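Local structure of polysaccharide deacetylase (2J13) at residues G71-V76 with E219-I224; E130-V135 with A164-M169; E137-V142 with K146-V151; Y150-R155 with I207-A212. The protein probably removes acetyl groups from N-acetylated sugars of bacterial cell-wall peptidoglycan, as expected of a metal-dependent family 4 carbohydrate esterase. All blocks are in the same frame, centred on the assembly; numbering follows the deposited sequence. Where two conformers were deposited one is given.

Contact 1 of 4, residues G71-V76 with E219-I224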
loop_
_atom_site.group_PDB
_atom_site.type_symbol
_atom_site.label_atom_id
_atom_site.label_comp_id
_atom_site.label_asym_id
_atom_site.label_seq_id
_atom_site.Cartn_x
_atom_site.Cartn_y
_atom_site.Cartn_z
ATOM N N GLY A 71 1.522 16.415 -3.787
ATOM C CA GLY A 71 2.779 17.157 -3.650
ATOM C C GLY A 71 2.924 17.750 -2.258
ATOM O O GLY A 71 4.024 17.793 -1.707
ATOM N N LYS A 72 1.817 18.199 -1.690
ATOM C CA LYS A 72 1.799 18.741 -0.317
ATOM C C LYS A 72 2.043 17.644 0.723
ATOM O O LYS A 72 2.754 17.879 1.695
ATOM C CB LYS A 72 0.483 19.482 -0.050
ATOM C CG LYS A 72 0.375 20.821 -0.789
ATOM C CD LYS A 72 -1.076 21.283 -0.888
ATOM C CE LYS A 72 -1.232 22.807 -0.811
ATOM N NZ LYS A 72 -2.654 23.237 -0.612
ATOM N N ILE A 73 1.472 16.447 0.514
ATOM C CA ILE A 73 1.790 15.271 1.344
ATOM C C ILE A 73 3.281 14.979 1.280
ATOM O O ILE A 73 3.938 14.759 2.304
ATOM C CB ILE A 73 0.977 13.998 0.873
ATOM C CG1 ILE A 73 -0.490 14.162 1.206
ATOM C CG2 ILE A 73 1.514 12.733 1.485
ATOM C CD1 ILE A 73 -0.817 14.170 2.632
ATOM N N LEU A 74 3.828 14.955 0.073
ATOM C CA LEU A 74 5.227 14.629 -0.098
ATOM C C LEU A 74 6.092 15.685 0.605
ATOM O O LEU A 74 7.091 15.351 1.199
ATOM C CB LEU A 74 5.590 14.534 -1.579
ATOM C CG LEU A 74 5.116 13.209 -2.240
ATOM C CD1 LEU A 74 5.118 13.317 -3.747
ATOM C CD2 LEU A 74 6.002 12.059 -1.766
ATOM N N ASP A 75 5.668 16.937 0.543
ATOM C CA ASP A 75 6.425 18.014 1.239
ATOM C C ASP A 75 6.482 17.742 2.763
ATOM O O ASP A 75 7.524 17.918 3.406
ATOM C CB ASP A 75 5.782 19.370 0.980
ATOM C CG ASP A 75 5.954 19.871 -0.453
ATOM O OD1 ASP A 75 6.841 19.391 -1.181
ATOM O OD2 ASP A 75 5.194 20.797 -0.842
ATOM N N VAL A 76 5.340 17.380 3.348
ATOM C CA VAL A 76 5.279 17.028 4.761
ATOM C C VAL A 76 6.210 15.843 5.070
ATOM O O VAL A 76 6.989 15.875 6.001
ATOM C CB VAL A 76 3.853 16.727 5.236
ATOM C CG1 VAL A 76 3.873 16.159 6.631
ATOM C CG2 VAL A 76 2.957 17.968 5.158
ATOM N N GLU A 219 -2.004 19.113 6.565
ATOM C CA GLU A 219 -1.895 19.653 7.922
ATOM C C GLU A 219 -2.178 18.557 8.941
ATOM O O GLU A 219 -1.482 18.426 9.960
ATOM C CB GLU A 219 -2.900 20.809 8.100
ATOM C CG GLU A 219 -2.389 22.019 8.881
ATOM C CD GLU A 219 -3.255 23.270 8.663
ATOM O OE1 GLU A 219 -4.419 23.145 8.204
ATOM O OE2 GLU A 219 -2.765 24.387 8.945
ATOM N N ALA A 220 -3.225 17.783 8.681
ATOM C CA ALA A 220 -3.592 16.679 9.558
ATOM C C ALA A 220 -2.441 15.684 9.625
ATOM O O ALA A 220 -2.091 15.233 10.702
ATOM C CB ALA A 220 -4.847 15.991 9.080
ATOM N N LEU A 221 -1.838 15.359 8.481
ATOM C CA LEU A 221 -0.729 14.401 8.464
ATOM C C LEU A 221 0.427 14.891 9.318
ATOM O O LEU A 221 1.019 14.109 10.061
ATOM C CB LEU A 221 -0.213 14.182 7.048
ATOM C CG LEU A 221 0.958 13.223 6.872
ATOM C CD1 LEU A 221 0.589 11.786 7.332
ATOM C CD2 LEU A 221 1.401 13.259 5.413
ATOM N N ALA A 222 0.777 16.160 9.167
ATOM C CA ALA A 222 1.895 16.751 9.937
ATOM C C ALA A 222 1.635 16.647 11.445
ATOM O O ALA A 222 2.511 16.239 12.206
ATOM C CB ALA A 222 2.136 18.180 9.505
ATOM N N LYS A 223 0.395 16.921 11.851
ATOM C CA LYS A 223 -0.008 16.831 13.262
ATOM C C LYS A 223 0.014 15.414 13.805
ATOM O O LYS A 223 0.431 15.184 14.958
ATOM C CB LYS A 223 -1.416 17.412 13.433
ATOM C CG LYS A 223 -1.548 18.901 13.154
ATOM C CD LYS A 223 -3.006 19.308 13.164
ATOM C CE LYS A 223 -3.704 18.825 14.446
ATOM N NZ LYS A 223 -4.983 19.527 14.745
ATOM N N ILE A 224 -0.431 14.454 12.985
ATOM C CA ILE A 224 -0.464 13.057 13.344
ATOM C C ILE A 224 0.962 12.520 13.531
ATOM O O ILE A 224 1.252 11.830 14.509
ATOM C CB ILE A 224 -1.207 12.225 12.254
ATOM C CG1 ILE A 224 -2.697 12.566 12.279
ATOM C CG2 ILE A 224 -0.969 10.753 12.463
ATOM C CD1 ILE A 224 -3.505 11.941 11.107
#
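Ile73 and Leu221 meet methyl to methyl between two neighbouring helices, and Val76 carries the seam on to Ala222. Every contact across it is apolar. Leu221 CD2 lies 3.7 Å from Ile73 CD1 and 4.0 Å from Ile73 CG2, so a single leucine methyl touches both branches of the isoleucine, and the two side chains cross at about a right angle. Leu221 extends far enough because its CG is anti to the backbone N (chi1 179°). Val76 works through CG1 alone: it is 4.0 Å from Leu221 CD2 and 3.9 Å from Ala222 CB. The small alanine lets the backbones draw near here, with Val76 CA and Ala222 CA 6.2 Å apart.

Backbone polar groups bond within each helix, as in Asp75 N to Gly71 O, and the Asp75 carboxylate forms a salt bridge with Arg102 of helix 97-105. The short helix segments run nearly parallel, 21° apart, with axes 9.6 Å from each other at closest approach. That suits the outer layer of a beta/alpha barrel, the fold of this family: Ile73 rests on Phe61 and Leu221 on Leu59, both from strand 56-63 beneath. With 191 Å² buried and no polar atom taking part, cohesion across the seam probably rests on van der Waals packing and exclusion of water, and the relative placement of the helices on the shapes of the side chains.

Contact 2 of 4, residues E130-V135 with A164-M169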
loop_
_atom_site.group_PDB
_atom_site.type_symbol
_atom_site.label_atom_id
_atom_site.label_comp_id
_atom_site.label_asym_id
_atom_site.label_seq_id
_atom_site.Cartn_x
_atom_site.Cartn_y
_atom_site.Cartn_z
ATOM N N GLU A 130 -1.508 -9.629 -16.183
ATOM C CA GLU A 130 -1.207 -8.392 -16.981
ATOM C C GLU A 130 -1.411 -7.149 -16.131
ATOM O O GLU A 130 -0.608 -6.212 -16.181
ATOM C CB GLU A 130 -2.091 -8.311 -18.212
ATOM C CG GLU A 130 -1.745 -9.414 -19.172
ATOM C CD GLU A 130 -2.724 -9.639 -20.314
ATOM O OE1 GLU A 130 -3.854 -9.099 -20.300
ATOM O OE2 GLU A 130 -2.326 -10.376 -21.253
ATOM N N GLU A 131 -2.472 -7.158 -15.323
ATOM C CA GLU A 131 -2.784 -6.019 -14.452
ATOM C C GLU A 131 -1.651 -5.723 -13.471
ATOM O O GLU A 131 -1.393 -4.530 -13.201
ATOM C CB GLU A 131 -4.089 -6.282 -13.675
ATOM C CG GLU A 131 -5.356 -6.130 -14.533
ATOM C CD GLU A 131 -5.734 -4.695 -14.751
ATOM O OE1 GLU A 131 -5.467 -3.864 -13.853
ATOM O OE2 GLU A 131 -6.293 -4.368 -15.808
ATOM N N LEU A 132 -0.988 -6.764 -12.946
ATOM C CA LEU A 132 0.153 -6.585 -12.016
ATOM C C LEU A 132 1.451 -6.311 -12.770
ATOM O O LEU A 132 2.168 -5.372 -12.455
ATOM C CB LEU A 132 0.333 -7.800 -11.123
ATOM C CG LEU A 132 -0.839 -8.025 -10.163
ATOM C CD1 LEU A 132 -0.578 -9.325 -9.441
ATOM C CD2 LEU A 132 -1.027 -6.856 -9.208
ATOM N N THR A 133 1.741 -7.124 -13.781
ATOM C CA THR A 133 3.023 -7.024 -14.480
ATOM C C THR A 133 3.168 -5.692 -15.188
ATOM O O THR A 133 4.279 -5.117 -15.186
ATOM C CB THR A 133 3.198 -8.175 -15.486
ATOM O OG1 THR A 133 3.107 -9.433 -14.781
ATOM C CG2 THR A 133 4.570 -8.061 -16.168
ATOM N N SER A 134 2.105 -5.175 -15.773
ATOM C CA SER A 134 2.171 -3.893 -16.468
ATOM C C SER A 134 2.584 -2.742 -15.546
ATOM O O SER A 134 3.417 -1.903 -15.925
ATOM C CB SER A 134 0.880 -3.575 -17.203
ATOM O OG SER A 134 -0.213 -3.500 -16.353
ATOM N N VAL A 135 2.022 -2.684 -14.350
ATOM C CA VAL A 135 2.416 -1.678 -13.372
ATOM C C VAL A 135 3.840 -1.869 -12.904
ATOM O O VAL A 135 4.592 -0.886 -12.784
ATOM C CB VAL A 135 1.436 -1.631 -12.129
ATOM C CG1 VAL A 135 1.944 -0.712 -11.010
ATOM C CG2 VAL A 135 0.086 -1.162 -12.548
ATOM N N ALA A 164 -3.154 -16.124 -3.610
ATOM C CA ALA A 164 -2.167 -17.114 -3.991
ATOM C C ALA A 164 -1.489 -16.787 -5.345
ATOM O O ALA A 164 -0.303 -16.960 -5.481
ATOM C CB ALA A 164 -2.796 -18.521 -4.001
ATOM N N LEU A 165 -2.253 -16.295 -6.310
ATOM C CA LEU A 165 -1.704 -15.914 -7.627
ATOM C C LEU A 165 -0.749 -14.736 -7.494
ATOM O O LEU A 165 0.317 -14.700 -8.124
ATOM C CB LEU A 165 -2.824 -15.565 -8.601
ATOM C CG LEU A 165 -3.792 -16.680 -9.021
ATOM C CD1 LEU A 165 -4.876 -16.105 -9.900
ATOM C CD2 LEU A 165 -3.063 -17.824 -9.706
ATOM N N THR A 166 -1.113 -13.788 -6.647
ATOM C CA THR A 166 -0.251 -12.621 -6.389
ATOM C C THR A 166 1.084 -13.039 -5.752
ATOM O O THR A 166 2.133 -12.602 -6.194
ATOM C CB THR A 166 -1.029 -11.598 -5.521
ATOM O OG1 THR A 166 -2.227 -11.207 -6.241
ATOM C CG2 THR A 166 -0.145 -10.345 -5.170
ATOM N N LYS A 167 1.054 -13.888 -4.726
ATOM C CA LYS A 167 2.259 -14.426 -4.110
ATOM C C LYS A 167 3.122 -15.214 -5.096
ATOM O O LYS A 167 4.344 -15.095 -5.098
ATOM C CB LYS A 167 1.894 -15.335 -2.929
ATOM C CG LYS A 167 3.047 -16.057 -2.271
ATOM C CD LYS A 167 2.490 -16.965 -1.165
ATOM C CE LYS A 167 3.437 -18.062 -0.727
ATOM N NZ LYS A 167 2.762 -18.873 0.369
ATOM N N GLU A 168 2.477 -16.031 -5.910
ATOM C CA GLU A 168 3.170 -16.848 -6.901
ATOM C C GLU A 168 3.942 -15.982 -7.882
ATOM O O GLU A 168 5.029 -16.376 -8.346
ATOM C CB GLU A 168 2.114 -17.687 -7.623
ATOM C CG GLU A 168 2.582 -18.661 -8.682
ATOM C CD GLU A 168 1.372 -19.242 -9.444
ATOM O OE1 GLU A 168 0.332 -19.540 -8.788
ATOM O OE2 GLU A 168 1.443 -19.377 -10.691
ATOM N N MET A 169 3.401 -14.805 -8.198
ATOM C CA MET A 169 4.084 -13.840 -9.072
ATOM C C MET A 169 5.209 -13.066 -8.380
ATOM O O MET A 169 5.903 -12.307 -9.023
ATOM C CB MET A 169 3.080 -12.878 -9.692
ATOM C CG MET A 169 2.021 -13.554 -10.568
ATOM S SD MET A 169 0.907 -12.387 -11.292
ATOM C CE MET A 169 2.009 -11.415 -12.329
#
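Met169 reaches over to helix 125-143 and touches Leu132 and Thr133 with the last two atoms of its side chain. Its SD is 3.9 Å from Leu132 CD1, and its CE is 4.2 Å from Leu132 CB and 3.3 Å from Thr133 OG1. This last approach, of a methyl to an oxygen, is the closest of the contact. The bend about chi3 (63°) swings CE to the hydroxyl of Thr133, and the two side chains cross at about a right angle. Leu132 CD1 also comes within 4.1 Å of Thr166 OG1, again with the two side chains roughly perpendicular.

Neither threonine hydroxyl needs a partner across the interface. Thr133 OG1 is hydrogen-bonded to Arg129 O and Thr166 OG1 to Thr162 O, each a bond back to the preceding helical turn, which fixes the first torsion. In the next shell, Leu132 O is bonded to Asn112 ND2, tying the helix to the end of strand 109-112. On the same helix, Ser134 OG bonds to Glu130 O at 2.7 Å, reaching that oxygen from the face opposite to Ser134 N.

Helix 160-168 leads from strand 150-151 to its parallel neighbour 172-174, forming part of a beta-alpha-beta crossover. Leu165 packs on Leu128 of the adjacent helix 125-143, while Leu132 and Thr166 both rest on Val151, so the two helices share strand 150-151 as their floor.

Contact 3 of 4, residues E137-V142 with K146-V151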
loop_
_atom_site.group_PDB
_atom_site.type_symbol
_atom_site.label_atom_id
_atom_site.label_comp_id
_atom_site.label_asym_id
_atom_site.label_seq_id
_atom_site.Cartn_x
_atom_site.Cartn_y
_atom_site.Cartn_z
ATOM N N GLU A 137 6.411 -3.291 -14.385
ATOM C CA GLU A 137 7.338 -2.894 -15.463
ATOM C C GLU A 137 7.336 -1.376 -15.656
ATOM O O GLU A 137 8.408 -0.761 -15.877
ATOM C CB GLU A 137 6.956 -3.617 -16.750
ATOM C CG GLU A 137 7.142 -5.126 -16.657
ATOM C CD GLU A 137 6.817 -5.876 -17.941
ATOM O OE1 GLU A 137 6.251 -5.293 -18.886
ATOM O OE2 GLU A 137 7.120 -7.090 -17.963
ATOM N N GLU A 138 6.174 -0.737 -15.593
ATOM C CA GLU A 138 6.091 0.720 -15.735
ATOM C C GLU A 138 6.787 1.444 -14.577
ATOM O O GLU A 138 7.533 2.423 -14.809
ATOM C CB GLU A 138 4.647 1.163 -15.870
ATOM C CG GLU A 138 4.409 2.486 -16.482
ATOM C CD GLU A 138 4.654 2.513 -18.019
ATOM O OE1 GLU A 138 4.431 1.489 -18.731
ATOM O OE2 GLU A 138 5.060 3.577 -18.517
ATOM N N ILE A 139 6.580 0.999 -13.343
ATOM C CA ILE A 139 7.293 1.595 -12.206
ATOM C C ILE A 139 8.821 1.534 -12.409
ATOM O O ILE A 139 9.530 2.554 -12.298
ATOM C CB ILE A 139 6.926 0.904 -10.862
ATOM C CG1 ILE A 139 5.495 1.237 -10.457
ATOM C CG2 ILE A 139 7.938 1.313 -9.772
ATOM C CD1 ILE A 139 4.957 0.257 -9.351
ATOM N N LYS A 140 9.316 0.351 -12.749
ATOM C CA LYS A 140 10.754 0.126 -12.984
ATOM C C LYS A 140 11.303 0.955 -14.130
ATOM O O LYS A 140 12.365 1.609 -13.970
ATOM C CB LYS A 140 11.011 -1.344 -13.236
ATOM C CG LYS A 140 10.904 -2.208 -11.986
ATOM C CD LYS A 140 10.979 -3.671 -12.341
ATOM C CE LYS A 140 10.928 -4.524 -11.108
ATOM N NZ LYS A 140 11.180 -5.933 -11.424
ATOM N N LYS A 141 10.578 1.012 -15.240
ATOM C CA LYS A 141 11.077 1.779 -16.435
ATOM C C LYS A 141 11.011 3.290 -16.193
ATOM O O LYS A 141 11.948 4.014 -16.552
ATOM C CB LYS A 141 10.238 1.474 -17.654
ATOM C CG LYS A 141 10.387 0.081 -18.197
ATOM C CD LYS A 141 11.776 -0.189 -18.772
ATOM C CE LYS A 141 11.844 -1.467 -19.605
ATOM N NZ LYS A 141 13.261 -1.879 -19.915
ATOM N N VAL A 142 9.915 3.770 -15.588
ATOM C CA VAL A 142 9.697 5.203 -15.395
ATOM C C VAL A 142 10.589 5.757 -14.291
ATOM O O VAL A 142 11.200 6.856 -14.441
ATOM C CB VAL A 142 8.222 5.543 -15.158
ATOM C CG1 VAL A 142 8.060 6.966 -14.697
ATOM C CG2 VAL A 142 7.389 5.284 -16.408
ATOM N N LYS A 146 14.225 -0.489 -8.209
ATOM C CA LYS A 146 14.807 -1.791 -8.550
ATOM C C LYS A 146 13.811 -2.935 -8.496
ATOM O O LYS A 146 13.783 -3.788 -9.392
ATOM C CB LYS A 146 15.972 -2.091 -7.610
ATOM C CG LYS A 146 16.722 -3.380 -7.907
ATOM C CD LYS A 146 17.635 -3.750 -6.757
ATOM C CE LYS A 146 18.321 -5.087 -6.979
ATOM N NZ LYS A 146 19.016 -5.524 -5.732
ATOM N N GLU A 147 13.008 -2.961 -7.426
ATOM C CA GLU A 147 12.129 -4.074 -7.164
ATOM C C GLU A 147 10.758 -3.488 -6.855
ATOM O O GLU A 147 10.670 -2.396 -6.298
ATOM C CB GLU A 147 12.624 -4.862 -5.958
ATOM C CG GLU A 147 13.994 -5.575 -6.109
ATOM C CD GLU A 147 14.009 -6.588 -7.251
ATOM O OE1 GLU A 147 12.935 -7.140 -7.585
ATOM O OE2 GLU A 147 15.098 -6.850 -7.831
ATOM N N VAL A 148 9.718 -4.230 -7.214
ATOM C CA VAL A 148 8.344 -3.902 -6.826
ATOM C C VAL A 148 7.829 -5.137 -6.084
ATOM O O VAL A 148 7.436 -6.129 -6.708
ATOM C CB VAL A 148 7.469 -3.551 -8.029
ATOM C CG1 VAL A 148 6.027 -3.303 -7.601
ATOM C CG2 VAL A 148 8.030 -2.313 -8.817
ATOM N N LYS A 149 7.824 -5.084 -4.759
ATOM C CA LYS A 149 7.565 -6.232 -3.891
ATOM C C LYS A 149 6.140 -6.267 -3.340
ATOM O O LYS A 149 5.680 -7.299 -2.869
ATOM C CB LYS A 149 8.502 -6.170 -2.674
ATOM C CG LYS A 149 10.019 -6.293 -2.966
ATOM C CD LYS A 149 10.727 -6.935 -1.776
ATOM C CE LYS A 149 10.704 -6.058 -0.520
ATOM N NZ LYS A 149 11.089 -6.719 0.816
ATOM N N TYR A 150 5.466 -5.119 -3.355
ATOM C CA TYR A 150 4.237 -4.916 -2.563
ATOM C C TYR A 150 3.043 -4.639 -3.471
ATOM O O TYR A 150 3.061 -3.703 -4.250
ATOM C CB TYR A 150 4.434 -3.783 -1.553
ATOM C CG TYR A 150 5.668 -3.986 -0.720
ATOM C CD1 TYR A 150 5.771 -5.056 0.161
ATOM C CD2 TYR A 150 6.752 -3.133 -0.835
ATOM C CE1 TYR A 150 6.935 -5.258 0.905
ATOM C CE2 TYR A 150 7.887 -3.331 -0.113
ATOM C CZ TYR A 150 7.984 -4.396 0.749
ATOM O OH TYR A 150 9.155 -4.584 1.478
ATOM N N VAL A 151 1.985 -5.430 -3.295
ATOM C CA VAL A 151 0.735 -5.248 -4.009
ATOM C C VAL A 151 -0.364 -4.978 -2.995
ATOM O O VAL A 151 -0.452 -5.682 -2.015
ATOM C CB VAL A 151 0.400 -6.498 -4.862
ATOM C CG1 VAL A 151 -1.048 -6.472 -5.303
ATOM C CG2 VAL A 151 1.370 -6.556 -6.046
HETATM O O HOH W 1 10.388 -6.628 -8.759
#
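Lys140 lies along the chain at Lys146 to Val148, and its aliphatic carbons do most of the touching. From CB the side chain leaves with CG anti to the carbonyl carbon (chi1 -73°) and stays extended thereafter. CG is 4.2 Å from Lys146 O, CD is 4.1 Å from that same oxygen, and CE comes closest to it at 3.4 Å. NZ passes beyond the carbonyl and donates to a water 2.9 Å away. That water also accepts from Val148 N at 2.9 Å and donates to Glu147 OE1 at 2.9 Å; three bonds therefore grip it. The charges themselves, Lys140 NZ and Glu147 OE1, remain 4.4 Å apart, beyond a salt bridge, so the water mediates between them.

The contact belongs to the tight return from helix 125-143 into strand 150-151, the helix-to-strand half of a beta-alpha-beta unit (109-112, 125-143, 150-151) in which Tyr150 shares backbone hydrogen bonding with Asn112. On the buried side Ile139 packs against Val148: Ile139 CG2 meets Val148 CG2 at 3.8 Å, and the CD1 branch of the isoleucine reaches both valine methyls. Ile139 also packs on Ile110 and on Ile93 of helix 90-95, and Val148 on Asn112.

Contact 4 of 4, residues Y150-R155 with I207-A212. With ZN (zinc ion), chain C; CAC (cacodylate ion), chain H.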
loop_
_atom_site.group_PDB
_atom_site.type_symbol
_atom_site.label_atom_id
_atom_site.label_comp_id
_atom_site.label_asym_id
_atom_site.label_seq_id
_atom_site.Cartn_x
_atom_site.Cartn_y
_atom_site.Cartn_z
ATOM N N TYR A 150 5.466 -5.119 -3.355
ATOM C CA TYR A 150 4.237 -4.916 -2.563
ATOM C C TYR A 150 3.043 -4.639 -3.471
ATOM O O TYR A 150 3.061 -3.703 -4.250
ATOM C CB TYR A 150 4.434 -3.783 -1.553
ATOM C CG TYR A 150 5.668 -3.986 -0.720
ATOM C CD1 TYR A 150 5.771 -5.056 0.161
ATOM C CD2 TYR A 150 6.752 -3.133 -0.835
ATOM C CE1 TYR A 150 6.935 -5.258 0.905
ATOM C CE2 TYR A 150 7.887 -3.331 -0.113
ATOM C CZ TYR A 150 7.984 -4.396 0.749
ATOM O OH TYR A 150 9.155 -4.584 1.478
ATOM N N VAL A 151 1.985 -5.430 -3.295
ATOM C CA VAL A 151 0.735 -5.248 -4.009
ATOM C C VAL A 151 -0.364 -4.978 -2.995
ATOM O O VAL A 151 -0.452 -5.682 -2.015
ATOM C CB VAL A 151 0.400 -6.498 -4.862
ATOM C CG1 VAL A 151 -1.048 -6.472 -5.303
ATOM C CG2 VAL A 151 1.370 -6.556 -6.046
ATOM N N ARG A 152 -1.201 -3.986 -3.248
ATOM C CA ARG A 152 -2.463 -3.818 -2.499
ATOM C C ARG A 152 -3.633 -3.941 -3.493
ATOM O O ARG A 152 -3.727 -3.185 -4.467
ATOM C CB ARG A 152 -2.509 -2.469 -1.806
ATOM C CG ARG A 152 -3.756 -2.262 -0.954
ATOM C CD ARG A 152 -3.654 -1.071 -0.099
ATOM N NE ARG A 152 -2.816 -1.302 1.060
ATOM C CZ ARG A 152 -2.317 -0.315 1.793
ATOM N NH1 ARG A 152 -2.464 0.940 1.396
ATOM N NH2 ARG A 152 -1.601 -0.601 2.843
ATOM N N PRO A 153 -4.527 -4.912 -3.278
ATOM C CA PRO A 153 -5.619 -5.090 -4.214
ATOM C C PRO A 153 -6.610 -3.935 -4.261
ATOM O O PRO A 153 -6.938 -3.349 -3.203
ATOM C CB PRO A 153 -6.341 -6.365 -3.682
ATOM C CG PRO A 153 -5.508 -6.947 -2.753
ATOM C CD PRO A 153 -4.559 -5.926 -2.212
ATOM N N PRO A 154 -7.094 -3.583 -5.463
ATOM C CA PRO A 154 -8.152 -2.590 -5.578
ATOM C C PRO A 154 -9.308 -2.865 -4.639
ATOM O O PRO A 154 -9.795 -4.002 -4.563
ATOM C CB PRO A 154 -8.557 -2.715 -7.030
ATOM C CG PRO A 154 -7.304 -3.055 -7.676
ATOM C CD PRO A 154 -6.683 -4.041 -6.808
ATOM N N ARG A 155 -9.708 -1.839 -3.914
ATOM C CA ARG A 155 -10.806 -1.910 -2.928
ATOM C C ARG A 155 -10.635 -2.923 -1.797
ATOM O O ARG A 155 -11.584 -3.166 -1.011
ATOM C CB ARG A 155 -12.134 -2.093 -3.675
ATOM C CG ARG A 155 -12.438 -1.060 -4.691
ATOM C CD ARG A 155 -13.754 -1.332 -5.497
ATOM N NE ARG A 155 -13.712 -0.447 -6.655
ATOM C CZ ARG A 155 -13.036 -0.665 -7.794
ATOM N NH1 ARG A 155 -12.398 -1.831 -8.059
ATOM N NH2 ARG A 155 -13.021 0.301 -8.710
ATOM N N ILE A 207 -0.444 -0.585 10.295
ATOM C CA ILE A 207 -0.263 -0.148 8.912
ATOM C C ILE A 207 -1.423 0.817 8.592
ATOM O O ILE A 207 -2.596 0.418 8.578
ATOM C CB ILE A 207 -0.216 -1.315 7.876
ATOM C CG1 ILE A 207 0.909 -2.277 8.208
ATOM C CG2 ILE A 207 -0.131 -0.693 6.426
ATOM C CD1 ILE A 207 1.041 -3.491 7.269
ATOM N N LEU A 208 -1.095 2.092 8.394
ATOM C CA LEU A 208 -2.080 3.129 8.177
ATOM C C LEU A 208 -2.296 3.333 6.704
ATOM O O LEU A 208 -1.334 3.358 5.925
ATOM C CB LEU A 208 -1.633 4.462 8.790
ATOM C CG LEU A 208 -1.146 4.389 10.226
ATOM C CD1 LEU A 208 -0.821 5.795 10.710
ATOM C CD2 LEU A 208 -2.214 3.717 11.075
ATOM N N LEU A 209 -3.557 3.492 6.328
ATOM C CA LEU A 209 -3.889 3.894 4.974
ATOM C C LEU A 209 -4.499 5.301 5.092
ATOM O O LEU A 209 -5.609 5.470 5.626
ATOM C CB LEU A 209 -4.854 2.884 4.351
ATOM C CG LEU A 209 -5.526 3.301 3.064
ATOM C CD1 LEU A 209 -4.542 3.931 2.039
ATOM C CD2 LEU A 209 -6.277 2.102 2.421
ATOM N N LEU A 210 -3.731 6.316 4.726
ATOM C CA LEU A 210 -4.163 7.699 4.826
ATOM C C LEU A 210 -4.450 8.242 3.422
ATOM O O LEU A 210 -4.356 7.501 2.440
ATOM C CB LEU A 210 -3.136 8.557 5.569
ATOM C CG LEU A 210 -2.902 8.153 7.050
ATOM C CD1 LEU A 210 -2.020 9.221 7.798
ATOM C CD2 LEU A 210 -4.153 7.947 7.837
ATOM N N HIS A 211 -4.841 9.519 3.343
ATOM C CA HIS A 211 -5.341 10.120 2.107
ATOM C C HIS A 211 -4.808 11.514 1.817
ATOM O O HIS A 211 -4.266 12.179 2.701
ATOM C CB HIS A 211 -6.892 10.129 2.135
ATOM C CG HIS A 211 -7.494 8.762 2.198
ATOM N ND1 HIS A 211 -7.717 8.089 3.376
ATOM C CD2 HIS A 211 -7.876 7.926 1.209
ATOM C CE1 HIS A 211 -8.222 6.894 3.109
ATOM N NE2 HIS A 211 -8.316 6.775 1.797
ATOM N N ALA A 212 -4.959 11.933 0.568
ATOM C CA ALA A 212 -4.489 13.214 0.066
ATOM C C ALA A 212 -5.631 13.844 -0.733
ATOM O O ALA A 212 -5.475 14.153 -1.919
ATOM C CB ALA A 212 -3.255 13.026 -0.810
HETATM ZN ZN ZN C . -9.071 5.253 0.689
HETATM AS AS CAC H . -8.714 1.479 -1.942
HETATM O O1 CAC H . -7.467 2.623 -1.763
HETATM O O2 CAC H . -8.607 0.756 -3.501
HETATM C C1 CAC H . -8.435 0.092 -0.605
HETATM C C2 CAC H . -10.501 2.275 -1.745
HETATM O O HOH W 2 -7.543 4.918 -0.582
#
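CG of Arg152 stands anti to N (chi1 -177°) and the chain then folds at chi3 (-77°), setting the guanidinium against Ile207 and Leu209. Leu209 has CG anti to N as well (chi1 167°), which leaves CD1 and CD2 within 3.7 and 4.1 Å of Arg152 NH1, CD1 approaching obliquely. Ile207 CG2 comes to the guanidinium edge, near its plane, 3.9 Å from Arg152 NH2.

The buried guanidinium is met by strand 56-63 (Asp62 in a salt bridge, Thr60), by Val174 O at the end of strand 172-174 and by Phe175 O just beyond it; bonds at all three nitrogens hold its rotation. Arg152 opens an Arg-Pro-Pro-Arg-Gly sequence and Asp62 ends a Thr-Phe-Asp one, consistent with NodB motifs of family 4 esterases, and Arg152 O bonds to ND1 of His113, which holds a zinc with His117. His211 NE2 binds a different zinc at 2.0 Å, whose water donates to cacodylate O1 at 2.6 Å. Arg155 N donates to cacodylate O2 at 2.8 Å; the anion, probably from the crystallisation liquor, reaches His211 only through water and zinc.

The contact spans the barrel interior, with Phe87 of strand 84-88 on Arg152 and Leu241 of helix 238-243 on Ile207.

From the N terminus, helix 70-80 opens contact 1, which closes last, at helix 217-230, and so encloses the other three. Helix 125-143 then supplies the first segments of contacts 2 and 3. Contact 3 closes almost at once, on the return to strand 150-151, inside the loop of contact 2. Contact 4 starts on the residues where contact 3 ends, sharing Tyr150 and Val151. Contact 2 closes at 164-169, before contact 4 reaches 207-212, so those two cross. Contacts 2 and 3 touch at Val151; contacts 1 and 4 touch through Ile73 with Ala212. Contact 4, near the chain's centre, lies between outer-layer contacts 1 and 2, whose centres are 31 Å apart.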